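Putative immunoglobulin A1 protease (Bacteroides ovatus, PDB 3N6Z) probably acts as a hydrolase, its name suggesting cleavage of immunoglobulin A1, and folds as a parallel beta-helix. Local coordinates at residues I263-S268 with G284-V289; G294-C299 with S320-T325; S199-C204 with G221-R226. All coordinates share one frame; numbering follows the deposited sequence. Where two conformers were deposited one is given.

Contact 1: residues I263-S268 with G284-V289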
loop_
_atom_site.group_PDB
_atom_site.type_symbol
_atom_site.label_atom_id
_atom_site.label_comp_id
_atom_site.label_asym_id
_atom_site.label_seq_id
_atom_site.Cartn_x
_atom_site.Cartn_y
_atom_site.Cartn_z
ATOM N N ILE A 263 -5.616 -13.173 -7.890
ATOM C CA ILE A 263 -5.585 -11.731 -8.083
ATOM C C ILE A 263 -5.684 -11.457 -9.563
ATOM O O ILE A 263 -5.305 -12.290 -10.379
ATOM C CB ILE A 263 -4.226 -11.092 -7.549
ATOM C CG1 ILE A 263 -4.400 -9.592 -7.249
ATOM C CG2 ILE A 263 -3.011 -11.393 -8.442
ATOM C CD1 ILE A 263 -3.215 -8.949 -6.496
ATOM N N ALA A 264 -6.116 -10.249 -9.896
ATOM C CA ALA A 264 -5.885 -9.660 -11.225
ATOM C C ALA A 264 -4.939 -8.476 -11.022
ATOM O O ALA A 264 -5.127 -7.684 -10.110
ATOM C CB ALA A 264 -7.217 -9.208 -11.902
ATOM N N ILE A 265 -3.934 -8.394 -11.874
ATOM C CA ILE A 265 -3.055 -7.220 -11.937
ATOM C C ILE A 265 -3.118 -6.749 -13.391
ATOM O O ILE A 265 -2.763 -7.486 -14.326
ATOM C CB ILE A 265 -1.594 -7.454 -11.496
ATOM C CG1 ILE A 265 -1.537 -8.077 -10.096
ATOM C CG2 ILE A 265 -0.802 -6.123 -11.541
ATOM C CD1 ILE A 265 -0.151 -8.349 -9.591
ATOM N N LYS A 266 -3.561 -5.502 -13.557
ATOM C CA LYS A 266 -3.817 -4.928 -14.873
ATOM C C LYS A 266 -3.210 -3.544 -14.949
ATOM O O LYS A 266 -3.297 -2.774 -13.999
ATOM C CB LYS A 266 -5.324 -4.816 -15.141
ATOM C CG LYS A 266 -6.068 -6.173 -15.042
ATOM C CD LYS A 266 -7.592 -6.027 -15.343
ATOM C CE LYS A 266 -8.393 -7.270 -14.914
ATOM N NZ LYS A 266 -9.890 -7.095 -14.894
ATOM N N ASN A 267 -2.642 -3.211 -16.095
ATOM C CA ASN A 267 -2.144 -1.870 -16.364
ATOM C C ASN A 267 -1.261 -1.381 -15.228
ATOM O O ASN A 267 -1.553 -0.395 -14.565
ATOM C CB ASN A 267 -3.304 -0.898 -16.607
ATOM C CG ASN A 267 -4.128 -1.295 -17.788
ATOM O OD1 ASN A 267 -5.362 -1.564 -17.679
ATOM N ND2 ASN A 267 -3.505 -1.338 -18.912
ATOM N N SER A 268 -0.178 -2.101 -15.006
ATOM C CA SER A 268 0.760 -1.853 -13.917
ATOM C C SER A 268 2.181 -2.025 -14.374
ATOM O O SER A 268 2.463 -2.637 -15.424
ATOM C CB SER A 268 0.407 -2.734 -12.711
ATOM O OG SER A 268 -0.899 -2.356 -12.177
ATOM N N GLY A 284 10.314 -12.098 -9.187
ATOM C CA GLY A 284 9.507 -11.861 -10.401
ATOM C C GLY A 284 9.410 -10.366 -10.633
ATOM O O GLY A 284 9.165 -9.591 -9.686
ATOM N N ARG A 285 9.557 -9.914 -11.870
ATOM C CA ARG A 285 9.469 -8.461 -12.092
ATOM C C ARG A 285 8.122 -7.957 -11.595
ATOM O O ARG A 285 8.048 -6.843 -11.084
ATOM C CB ARG A 285 9.739 -8.049 -13.528
ATOM C CG ARG A 285 11.094 -8.469 -14.046
ATOM C CD ARG A 285 11.473 -7.787 -15.363
ATOM N NE ARG A 285 10.603 -8.213 -16.455
ATOM C CZ ARG A 285 10.954 -8.289 -17.736
ATOM N NH1 ARG A 285 12.155 -7.875 -18.129
ATOM N NH2 ARG A 285 10.089 -8.777 -18.615
ATOM N N ILE A 286 7.045 -8.733 -11.796
ATOM C CA ILE A 286 5.705 -8.326 -11.323
ATOM C C ILE A 286 5.310 -9.055 -10.030
ATOM O O ILE A 286 4.922 -8.416 -9.030
ATOM C CB ILE A 286 4.613 -8.519 -12.418
ATOM C CG1 ILE A 286 5.058 -7.955 -13.790
ATOM C CG2 ILE A 286 3.274 -7.856 -12.004
ATOM C CD1 ILE A 286 5.351 -6.451 -13.760
ATOM N N VAL A 287 5.318 -10.388 -10.068
ATOM C CA VAL A 287 4.858 -11.238 -8.954
ATOM C C VAL A 287 5.930 -12.272 -8.632
ATOM O O VAL A 287 6.454 -12.942 -9.539
ATOM C CB VAL A 287 3.539 -11.972 -9.278
ATOM C CG1 VAL A 287 3.103 -12.806 -8.097
ATOM C CG2 VAL A 287 2.443 -10.998 -9.740
ATOM N N GLY A 288 6.205 -12.457 -7.335
ATOM C CA GLY A 288 7.268 -13.373 -6.882
ATOM C C GLY A 288 6.947 -14.824 -6.572
ATOM O O GLY A 288 7.850 -15.668 -6.708
ATOM N N VAL A 289 5.707 -15.132 -6.172
ATOM C CA VAL A 289 5.334 -16.476 -5.721
ATOM C C VAL A 289 3.923 -16.828 -6.141
ATOM O O VAL A 289 2.992 -16.022 -5.960
ATOM C CB VAL A 289 5.366 -16.620 -4.162
ATOM C CG1 VAL A 289 5.165 -18.110 -3.737
ATOM C CG2 VAL A 289 6.632 -16.030 -3.566
#
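I265 meets I286 and V287 in the interior of a parallel beta-helix, where strands 263-266 and 287-289 form two walls of the coil and send aliphatic groups inward. The closest approach is between methyls: CD1 of I265 lies 3.7 Å from CG2 of V287, and the two side chains meet at a slant. The same CD1 comes within 4.2 Å of CG2 of I286, so a single methyl is shared by consecutive residues of the far wall. I265 reaches this far because CG1 stands opposite the carbonyl carbon (chi1 -54°) and CD1 then continues the chain fully extended. In V287 the touching branch, CG2, is the one beside the backbone N. Branched aliphatic side chains suit this buried place, since they bring many carbons and no polar side-chain atom of their own.

I286 and V287 can both face inward because they form a classic beta bulge opposite F327, and around them C299 packs on both I265 and I286 while I253 packs on I265. Just before the bulge, R285 makes a salt bridge with D318 and hydrogen bonds to the carbonyls of H328 and G329. On the first wall the corner falls at N267, whose positive phi is a conformation asparagine tolerates well; its ND2 bonds to OD1 of N298 in the next turn. The corner is braced by S268, whose OG donates a 3.0 Å hydrogen bond to O of K266, from above the carbonyl plane.

Contact 2: residues G294-C299 with S320-T325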
loop_
_atom_site.group_PDB
_atom_site.type_symbol
_atom_site.label_atom_id
_atom_site.label_comp_id
_atom_site.label_asym_id
_atom_site.label_seq_id
_atom_site.Cartn_x
_atom_site.Cartn_y
_atom_site.Cartn_z
ATOM N N GLY A 294 -2.569 -15.877 -10.692
ATOM C CA GLY A 294 -3.052 -14.576 -11.107
ATOM C C GLY A 294 -3.426 -14.467 -12.576
ATOM O O GLY A 294 -3.009 -15.281 -13.410
ATOM N N SER A 295 -4.202 -13.422 -12.856
ATOM C CA SER A 295 -4.634 -13.055 -14.190
ATOM C C SER A 295 -4.081 -11.661 -14.505
ATOM O O SER A 295 -4.272 -10.721 -13.729
ATOM C CB SER A 295 -6.152 -13.051 -14.303
ATOM O OG SER A 295 -6.691 -14.322 -14.039
ATOM N N TYR A 296 -3.417 -11.535 -15.636
ATOM C CA TYR A 296 -2.647 -10.338 -15.918
ATOM C C TYR A 296 -2.990 -9.733 -17.251
ATOM O O TYR A 296 -3.257 -10.452 -18.236
ATOM C CB TYR A 296 -1.151 -10.677 -15.897
ATOM C CG TYR A 296 -0.734 -11.375 -14.605
ATOM C CD1 TYR A 296 -0.788 -10.720 -13.390
ATOM C CD2 TYR A 296 -0.402 -12.711 -14.585
ATOM C CE1 TYR A 296 -0.455 -11.353 -12.210
ATOM C CE2 TYR A 296 -0.058 -13.358 -13.405
ATOM C CZ TYR A 296 -0.093 -12.675 -12.210
ATOM O OH TYR A 296 0.210 -13.295 -11.028
ATOM N N GLU A 297 -2.924 -8.400 -17.306
ATOM C CA GLU A 297 -3.102 -7.677 -18.562
ATOM C C GLU A 297 -2.224 -6.435 -18.493
ATOM O O GLU A 297 -2.276 -5.719 -17.500
ATOM C CB GLU A 297 -4.569 -7.295 -18.731
ATOM C CG GLU A 297 -4.875 -6.528 -19.997
ATOM C CD GLU A 297 -6.339 -6.163 -20.194
ATOM O OE1 GLU A 297 -7.158 -6.325 -19.260
ATOM O OE2 GLU A 297 -6.644 -5.683 -21.311
ATOM N N ASN A 298 -1.482 -6.141 -19.560
ATOM C CA ASN A 298 -0.740 -4.888 -19.671
ATOM C C ASN A 298 0.149 -4.629 -18.441
ATOM O O ASN A 298 -0.010 -3.601 -17.747
ATOM C CB ASN A 298 -1.681 -3.696 -19.901
ATOM C CG ASN A 298 -2.539 -3.805 -21.161
ATOM O OD1 ASN A 298 -3.609 -3.148 -21.241
ATOM N ND2 ASN A 298 -2.101 -4.566 -22.118
ATOM N N CYS A 299 1.024 -5.603 -18.152
ATOM C CA CYS A 299 1.983 -5.500 -17.063
ATOM C C CYS A 299 3.383 -5.354 -17.638
ATOM O O CYS A 299 3.818 -6.199 -18.462
ATOM C CB CYS A 299 1.916 -6.724 -16.160
ATOM S SG CYS A 299 0.378 -6.814 -15.163
ATOM N N SER A 320 3.281 -12.407 -20.799
ATOM C CA SER A 320 2.027 -11.706 -20.474
ATOM C C SER A 320 1.073 -12.540 -19.608
ATOM O O SER A 320 0.037 -12.035 -19.164
ATOM C CB SER A 320 1.322 -11.238 -21.748
ATOM O OG SER A 320 1.017 -12.350 -22.557
ATOM N N SER A 321 1.439 -13.810 -19.380
ATOM C CA SER A 321 0.780 -14.638 -18.389
ATOM C C SER A 321 1.878 -15.417 -17.683
ATOM O O SER A 321 3.034 -15.445 -18.141
ATOM C CB SER A 321 -0.248 -15.572 -19.025
ATOM O OG SER A 321 0.375 -16.370 -20.015
ATOM N N ALA A 322 1.530 -15.975 -16.527
ATOM C CA ALA A 322 2.445 -16.763 -15.732
ATOM C C ALA A 322 2.028 -18.228 -15.779
ATOM O O ALA A 322 0.862 -18.575 -15.526
ATOM C CB ALA A 322 2.465 -16.318 -14.277
ATOM N N THR A 323 3.018 -19.057 -16.074
ATOM C CA THR A 323 2.827 -20.509 -16.041
ATOM C C THR A 323 3.396 -21.157 -14.776
ATOM O O THR A 323 3.012 -22.293 -14.435
ATOM C CB THR A 323 3.406 -21.153 -17.306
ATOM O OG1 THR A 323 4.754 -20.708 -17.480
ATOM C CG2 THR A 323 2.554 -20.733 -18.516
ATOM N N GLY A 324 4.253 -20.433 -14.051
ATOM C CA GLY A 324 4.913 -20.958 -12.867
ATOM C C GLY A 324 4.936 -19.983 -11.724
ATOM O O GLY A 324 3.980 -19.204 -11.552
ATOM N N THR A 325 6.039 -19.980 -10.970
ATOM C CA THR A 325 6.132 -19.282 -9.699
ATOM C C THR A 325 6.115 -17.754 -9.848
ATOM O O THR A 325 5.512 -17.028 -9.043
ATOM C CB THR A 325 7.411 -19.769 -8.983
ATOM O OG1 THR A 325 7.234 -21.167 -8.703
ATOM C CG2 THR A 325 7.689 -18.998 -7.693
HETATM O O HOH W 1 -1.265 -15.844 -15.569
HETATM O O HOH W 2 -2.476 -12.794 -19.685
#
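Y296 meets S320 to A322, part of a loop passing the end of the parallel beta-helix, with one side of its ring and with CB. The contacts between them are van der Waals ones. CE2 of Y296 is 4.0 Å from CB of A322, the loop's one apolar side chain here, at an oblique approach, while CA of S321 sits at the ring's edge near its plane. Farther back, CB of Y296 touches O of S320 at 3.7 Å. The ring's placement follows from chi1 of -53°, which sets CG beside the backbone N and folds the ring back along its own strand, so that C of G294 lies 3.6 Å above one face, offset toward the rim. A glycine suits that spot, having no side chain to compete with the tyrosine.

Water supplies the polar links, as no direct hydrogen bond joins the segments. Water 1 accepts from N of A322 at 3.0 Å and lies 2.8 Å from O of G294, to which it probably donates. Water 2 donates both protons, to O of Y296 and to O of S320 (2.7 Å), reconciling two carbonyls that could not bond each other. The hydroxyl of Y296 bonds to O of A291, and its ring stacks with F327.

Strand 294-296 pairs in parallel with strand 263-266 through S295 and E297, and the loop between strands 312-314 and 330-332 carries 320-325 past it at the surface.

Contact 3: residues S199-C204 with G221-R226. With SO4 (sulfate ion), chain C.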
loop_
_atom_site.group_PDB
_atom_site.type_symbol
_atom_site.label_atom_id
_atom_site.label_comp_id
_atom_site.label_asym_id
_atom_site.label_seq_id
_atom_site.Cartn_x
_atom_site.Cartn_y
_atom_site.Cartn_z
ATOM N N SER A 199 -12.003 -5.566 -2.686
ATOM C CA SER A 199 -10.744 -5.008 -2.192
ATOM C C SER A 199 -9.784 -4.805 -3.354
ATOM O O SER A 199 -9.580 -5.724 -4.174
ATOM C CB SER A 199 -10.094 -5.874 -1.122
ATOM O OG SER A 199 -10.904 -5.998 0.042
ATOM N N TYR A 200 -9.187 -3.615 -3.434
ATOM C CA TYR A 200 -8.283 -3.299 -4.515
ATOM C C TYR A 200 -7.409 -2.097 -4.214
ATOM O O TYR A 200 -7.708 -1.281 -3.317
ATOM C CB TYR A 200 -9.031 -3.100 -5.840
ATOM C CG TYR A 200 -10.096 -2.039 -5.885
ATOM C CD1 TYR A 200 -9.771 -0.706 -6.108
ATOM C CD2 TYR A 200 -11.452 -2.386 -5.826
ATOM C CE1 TYR A 200 -10.751 0.251 -6.239
ATOM C CE2 TYR A 200 -12.456 -1.433 -5.970
ATOM C CZ TYR A 200 -12.097 -0.115 -6.174
ATOM O OH TYR A 200 -13.076 0.849 -6.313
ATOM N N ILE A 201 -6.326 -2.025 -4.969
ATOM C CA ILE A 201 -5.418 -0.881 -4.998
ATOM C C ILE A 201 -5.399 -0.374 -6.428
ATOM O O ILE A 201 -5.116 -1.134 -7.351
ATOM C CB ILE A 201 -3.994 -1.234 -4.516
ATOM C CG1 ILE A 201 -4.047 -1.934 -3.153
ATOM C CG2 ILE A 201 -3.089 0.006 -4.469
ATOM C CD1 ILE A 201 -2.728 -2.549 -2.654
ATOM N N LYS A 202 -5.709 0.909 -6.627
ATOM C CA LYS A 202 -5.869 1.474 -7.962
ATOM C C LYS A 202 -5.273 2.874 -8.050
ATOM O O LYS A 202 -5.529 3.697 -7.165
ATOM C CB LYS A 202 -7.360 1.534 -8.314
ATOM C CG LYS A 202 -7.675 2.146 -9.694
ATOM C CD LYS A 202 -9.159 2.170 -10.008
ATOM C CE LYS A 202 -9.391 2.722 -11.406
ATOM N NZ LYS A 202 -8.727 1.874 -12.455
ATOM N N ASN A 203 -4.546 3.162 -9.137
ATOM C CA ASN A 203 -3.988 4.480 -9.368
ATOM C C ASN A 203 -3.106 4.933 -8.186
ATOM O O ASN A 203 -3.291 6.013 -7.621
ATOM C CB ASN A 203 -5.086 5.514 -9.701
ATOM C CG ASN A 203 -5.460 5.506 -11.182
ATOM O OD1 ASN A 203 -4.579 5.472 -12.073
ATOM N ND2 ASN A 203 -6.754 5.503 -11.448
ATOM N N CYS A 204 -2.148 4.082 -7.865
ATOM C CA CYS A 204 -1.182 4.340 -6.801
ATOM C C CYS A 204 0.233 4.112 -7.253
ATOM O O CYS A 204 0.504 3.352 -8.164
ATOM C CB CYS A 204 -1.418 3.439 -5.569
ATOM S SG CYS A 204 -3.008 3.720 -4.735
ATOM N N GLY A 221 6.702 -6.907 -1.920
ATOM C CA GLY A 221 6.232 -6.310 -3.173
ATOM C C GLY A 221 6.375 -4.806 -3.174
ATOM O O GLY A 221 6.173 -4.149 -2.152
ATOM N N GLY A 222 6.557 -4.230 -4.359
ATOM C CA GLY A 222 6.626 -2.779 -4.483
ATOM C C GLY A 222 5.353 -2.113 -4.012
ATOM O O GLY A 222 5.392 -1.031 -3.426
ATOM N N ILE A 223 4.205 -2.764 -4.289
ATOM C CA ILE A 223 2.880 -2.269 -3.904
ATOM C C ILE A 223 2.291 -3.040 -2.711
ATOM O O ILE A 223 1.911 -2.416 -1.692
ATOM C CB ILE A 223 1.908 -2.265 -5.097
ATOM C CG1 ILE A 223 2.441 -1.324 -6.181
ATOM C CG2 ILE A 223 0.445 -1.917 -4.682
ATOM C CD1 ILE A 223 2.414 0.179 -5.862
ATOM N N ALA A 224 2.216 -4.365 -2.804
ATOM C CA ALA A 224 1.645 -5.212 -1.765
ATOM C C ALA A 224 2.567 -6.408 -1.542
ATOM O O ALA A 224 3.067 -7.004 -2.495
ATOM C CB ALA A 224 0.225 -5.670 -2.158
ATOM N N GLY A 225 2.684 -6.844 -0.293
ATOM C CA GLY A 225 3.454 -8.049 -0.019
ATOM C C GLY A 225 2.789 -9.343 -0.407
ATOM O O GLY A 225 3.407 -10.199 -1.071
ATOM N N ARG A 226 1.525 -9.480 -0.028
ATOM C CA ARG A 226 0.817 -10.739 -0.066
ATOM C C ARG A 226 -0.635 -10.495 -0.479
ATOM O O ARG A 226 -1.215 -9.477 -0.119
ATOM C CB ARG A 226 0.910 -11.366 1.336
ATOM C CG ARG A 226 0.201 -12.688 1.547
ATOM C CD ARG A 226 0.259 -13.040 3.026
ATOM N NE ARG A 226 -0.413 -14.315 3.275
ATOM C CZ ARG A 226 -0.839 -14.709 4.469
ATOM N NH1 ARG A 226 -0.583 -13.981 5.554
ATOM N NH2 ARG A 226 -1.507 -15.863 4.572
HETATM S S SO4 C . -2.483 -16.260 8.070
HETATM O O1 SO4 C . -3.315 -15.840 9.197
HETATM O O2 SO4 C . -1.852 -17.549 8.333
HETATM O O3 SO4 C . -3.321 -16.382 6.882
HETATM O O4 SO4 C . -1.446 -15.257 7.899
#
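The guanidinium of R226 presents its edge to a sulfate ion, whose sulfur lies in the plane of the group, while I201 and I223 pack inside the parallel beta-helix from which the arginine projects. Two N-H groups grip two oxygens: NH1 donates to O4 at 2.8 Å, nearly straight at 166°, and NH2 to O3 at 3.0 Å, more bent at 151°. With CG anti to the backbone N (chi1 178°) and an extended chain beyond it, R226 carries its charge well away from the strand. NH2 also makes a salt bridge with D258, which probably helps fix the rotation of the group. The sulfate probably comes from the crystallisation liquor. The other flat group, the ring of Y200, stacks with F233 of the adjacent turn.

Inside the coil, strands 200-202 and 224-227 lie on different walls. I201 and I223 run past each other in opposite senses: CG2 of I223 is 3.8 Å from CD1 of I201 and 4.0 Å from its CG2, fitting against both branches. CD1 of I201 reaches on to CB of A224, at 4.3 Å, the short side chain of A224 offering just its one methyl. C237 of the next turn packs on both isoleucines and on C204.

N203 makes the corner with a positive phi, a backbone conformation that asparagine adopts more readily than most residues. Just beyond, O of C204 lies 4.4 Å from CD1 of I223.

The contacts follow the chain in series: contact 3 closes before contact 1 opens, and contact 1 before contact 2. Contacts 3 and 1 repeat one theme, opposing walls of the beta-helix meeting through aliphatic side chains, with centres about 10 Å apart and no direct touch. The centres of contacts 1 and 2 are about 7 Å apart, and the two touch, because strands 263-266 and 294-296 are parallel neighbours: N of S295 is 2.9 Å from O of I263, a probable hydrogen bond. Between contacts 2 and 3 the centres are about 16 Å apart. The series runs outward from near the chain's centre, from two buried contacts to one at the surface, where waters bridge the backbones.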